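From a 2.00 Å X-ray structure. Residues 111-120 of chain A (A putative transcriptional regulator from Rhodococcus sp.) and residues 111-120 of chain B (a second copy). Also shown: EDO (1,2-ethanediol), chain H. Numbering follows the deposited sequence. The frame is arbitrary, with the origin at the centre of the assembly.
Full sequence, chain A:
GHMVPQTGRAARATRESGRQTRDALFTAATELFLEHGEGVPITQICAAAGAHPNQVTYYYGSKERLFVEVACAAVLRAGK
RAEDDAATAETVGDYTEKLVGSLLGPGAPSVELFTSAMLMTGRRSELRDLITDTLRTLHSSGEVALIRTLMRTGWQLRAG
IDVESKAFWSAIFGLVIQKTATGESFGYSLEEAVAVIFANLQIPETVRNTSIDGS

Chain A (111-120) VELFTSAMLM
Chain B 111-120: VELFTSAMLM

Both stretches lie in helices that begin earlier in their chains. Their axes approach to 10.6 Å, with 138° between N-to-C directions, so they run roughly antiparallel. The register pairs S116(A) with L119(B), CA to CA 7.3 Å, and L119(A) with S116(B), CA to CA 7.0 Å.

Apolar packing dominates the 311 Å² buried between them. L119(A) and L119(B) each point toward the partner helix as a knob, with chi1 m and chi2 t. L119(A) enters a hole formed by E112(B), T115(B), S116(B) and L119(B); L119(B) enters one formed by E112(A), T115(A), S116(A) and L119(A). The two leucines meet at CD1 of L119(A) and CD1 of L119(B), 3.5 Å apart. L119(B) CD2 lies 3.7 Å from E112(A) CG; L119(A) CD2 lies 3.7 Å from E112(B) CG. The extended glutamates (chi1 and chi2 t) thus offer methylenes to the leucines.

T115(A) and T115(B) adopt rotamer p. Each hydroxyl is satisfied within its own helix: OG1 of T115(A) donates to O of E112(A) at 2.8 Å, and OG1 of T115(B) to O of E112(B) at 2.9 Å. S116(A) and S116(B) are m and small, and S116(A) OG sits 3.3 Å from L119(B) CD1.

No direct hydrogen bond crosses. Water 1 donates to E112(A) OE2 (2.5 Å) and L119(B) O (3.2 Å). Ethanediol bridges too: O2 donates to S116(A) O (3.1 Å), O1 to S116(B) O (2.9 Å).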

# COMPACT_ATOMS: atom_id res chain seq x y z
N VAL A 111 -6.31 -1.31 -8.62
CA VAL A 111 -5.09 -1.34 -7.75
C VAL A 111 -5.50 -1.79 -6.33
O VAL A 111 -4.79 -2.56 -5.64
CB VAL A 111 -4.42 0.04 -7.65
CG1 VAL A 111 -3.18 0.02 -6.74
CG2 VAL A 111 -4.04 0.56 -9.04
N GLU A 112 -6.59 -1.21 -5.84
CA GLU A 112 -7.04 -1.50 -4.48
C GLU A 112 -7.45 -2.98 -4.33
O GLU A 112 -7.03 -3.67 -3.38
CB GLU A 112 -8.16 -0.54 -4.08
CG GLU A 112 -8.82 -0.95 -2.77
CD GLU A 112 -10.06 -0.14 -2.46
OE1 GLU A 112 -10.31 0.94 -3.11
OE2 GLU A 112 -10.79 -0.61 -1.56
N LEU A 113 -8.19 -3.54 -5.26
CA LEU A 113 -8.37 -4.99 -5.26
C LEU A 113 -7.08 -5.83 -5.25
O LEU A 113 -7.01 -6.89 -4.55
CB LEU A 113 -9.19 -5.42 -6.48
CG LEU A 113 -9.83 -6.77 -6.57
CD1 LEU A 113 -10.81 -6.85 -5.36
CD2 LEU A 113 -10.62 -6.83 -7.88
N PHE A 114 -6.07 -5.40 -6.01
CA PHE A 114 -4.86 -6.19 -6.12
C PHE A 114 -4.10 -6.05 -4.79
O PHE A 114 -3.49 -7.02 -4.33
CB PHE A 114 -3.98 -5.61 -7.23
CG PHE A 114 -2.64 -6.31 -7.36
CD1 PHE A 114 -2.57 -7.68 -7.63
CD2 PHE A 114 -1.45 -5.57 -7.25
CE1 PHE A 114 -1.33 -8.33 -7.77
CE2 PHE A 114 -0.21 -6.18 -7.42
CZ PHE A 114 -0.10 -7.56 -7.64
N THR A 115 -4.08 -4.85 -4.19
CA THR A 115 -3.55 -4.70 -2.78
C THR A 115 -4.25 -5.65 -1.78
O THR A 115 -3.56 -6.26 -0.91
CB THR A 115 -3.48 -3.17 -2.26
OG1 THR A 115 -4.81 -2.68 -2.02
CG2 THR A 115 -2.74 -2.32 -3.21
N SER A 116 -5.57 -5.82 -1.89
CA SER A 116 -6.32 -6.76 -1.02
C SER A 116 -5.93 -8.17 -1.31
O SER A 116 -5.69 -9.00 -0.35
CB SER A 116 -7.83 -6.63 -1.13
OG SER A 116 -8.12 -5.33 -0.62
N ALA A 117 -5.79 -8.45 -2.61
CA ALA A 117 -5.25 -9.76 -2.98
C ALA A 117 -3.82 -10.06 -2.39
O ALA A 117 -3.58 -11.19 -1.98
CB ALA A 117 -5.23 -9.99 -4.49
N MSE A 118 -2.88 -9.10 -2.44
CA MSE A 118 -1.53 -9.35 -1.93
C MSE A 118 -1.52 -9.61 -0.40
O MSE A 118 -0.63 -10.30 0.14
CB MSE A 118 -0.61 -8.13 -2.14
CG MSE A 118 -0.17 -7.88 -3.60
SE MSE A 118 1.16 -6.55 -3.86
CE MSE A 118 0.04 -4.93 -4.13
N LEU A 119 -2.44 -8.95 0.28
CA LEU A 119 -2.62 -9.11 1.70
C LEU A 119 -3.23 -10.46 2.09
O LEU A 119 -3.01 -10.94 3.25
CB LEU A 119 -3.42 -7.98 2.29
CG LEU A 119 -2.72 -6.65 2.35
CD1 LEU A 119 -3.76 -5.60 2.71
CD2 LEU A 119 -1.52 -6.64 3.29
N MSE A 120 -4.04 -11.05 1.22
CA MSE A 120 -4.70 -12.30 1.62
C MSE A 120 -4.00 -13.56 1.20
O MSE A 120 -4.47 -14.65 1.55
CB MSE A 120 -6.22 -12.38 1.35
CG MSE A 120 -6.76 -12.07 -0.05
SE MSE A 120 -6.36 -13.35 -1.45
CE MSE A 120 -7.98 -14.44 -1.18
N VAL B 111 2.73 -3.26 10.44
CA VAL B 111 2.39 -2.38 9.29
C VAL B 111 1.38 -3.07 8.37
O VAL B 111 0.41 -2.45 7.86
CB VAL B 111 3.66 -1.98 8.45
CG1 VAL B 111 3.24 -1.23 7.07
CG2 VAL B 111 4.61 -1.17 9.28
N GLU B 112 1.65 -4.33 8.07
CA GLU B 112 0.71 -5.15 7.32
C GLU B 112 -0.64 -5.20 7.94
O GLU B 112 -1.60 -4.96 7.25
CB GLU B 112 1.27 -6.55 7.11
CG GLU B 112 0.46 -7.38 6.28
CD GLU B 112 1.05 -8.81 6.19
OE1 GLU B 112 0.25 -9.77 5.96
OE2 GLU B 112 2.29 -8.93 6.36
N LEU B 113 -0.78 -5.42 9.24
CA LEU B 113 -2.11 -5.34 9.87
C LEU B 113 -2.83 -3.99 9.70
O LEU B 113 -4.08 -3.94 9.48
CB LEU B 113 -1.97 -5.63 11.38
CG LEU B 113 -3.24 -6.08 12.11
CD1 LEU B 113 -3.81 -7.34 11.46
CD2 LEU B 113 -2.89 -6.23 13.66
N PHE B 114 -2.07 -2.87 9.86
CA PHE B 114 -2.71 -1.54 9.73
C PHE B 114 -3.14 -1.31 8.25
O PHE B 114 -4.18 -0.68 7.96
CB PHE B 114 -1.72 -0.46 10.20
CG PHE B 114 -2.23 0.94 10.02
CD1 PHE B 114 -3.29 1.44 10.81
CD2 PHE B 114 -1.60 1.78 9.12
CE1 PHE B 114 -3.77 2.78 10.66
CE2 PHE B 114 -2.02 3.10 8.98
CZ PHE B 114 -3.11 3.60 9.71
N THR B 115 -2.38 -1.87 7.32
CA THR B 115 -2.75 -1.75 5.88
C THR B 115 -4.05 -2.58 5.56
O THR B 115 -4.96 -2.09 4.91
CB THR B 115 -1.57 -2.03 4.89
OG1 THR B 115 -1.25 -3.42 4.85
CG2 THR B 115 -0.36 -1.30 5.21
N SER B 116 -4.15 -3.80 6.09
CA SER B 116 -5.44 -4.52 6.16
C SER B 116 -6.56 -3.71 6.79
O SER B 116 -7.64 -3.68 6.23
CB SER B 116 -5.32 -5.89 6.92
OG SER B 116 -4.54 -6.65 6.06
N ALA B 117 -6.33 -3.12 7.98
CA ALA B 117 -7.36 -2.28 8.61
C ALA B 117 -7.79 -1.09 7.68
O ALA B 117 -8.98 -0.81 7.54
CB ALA B 117 -6.93 -1.78 9.99
N MSE B 118 -6.84 -0.46 6.99
CA MSE B 118 -7.19 0.63 6.07
C MSE B 118 -8.14 0.21 4.96
O MSE B 118 -8.95 0.99 4.54
CB MSE B 118 -5.92 1.18 5.39
CG MSE B 118 -5.22 2.13 6.30
SE MSE B 118 -3.86 3.30 5.56
CE MSE B 118 -2.37 1.98 5.40
N LEU B 119 -7.95 -1.00 4.43
CA LEU B 119 -8.81 -1.55 3.37
C LEU B 119 -10.18 -2.03 3.86
O LEU B 119 -11.07 -2.24 3.06
CB LEU B 119 -8.11 -2.68 2.62
CG LEU B 119 -6.88 -2.24 1.76
CD1 LEU B 119 -6.10 -3.46 1.28
CD2 LEU B 119 -7.28 -1.30 0.55
N MSE B 120 -10.35 -2.28 5.13
CA MSE B 120 -11.70 -2.71 5.54
C MSE B 120 -12.61 -1.67 6.26
O MSE B 120 -13.70 -2.03 6.67
CB MSE B 120 -11.66 -4.02 6.27
CG MSE B 120 -10.66 -4.02 7.44
SE MSE B 120 -11.16 -2.93 8.98
CE MSE B 120 -12.22 -4.42 9.81
C1 EDO H . -7.83 -6.53 3.87
O1 EDO H . -8.82 -5.80 4.70
C2 EDO H . -8.15 -7.00 2.42
O2 EDO H . -7.40 -8.27 2.07
O HOH W 1 -10.70 -2.63 -0.06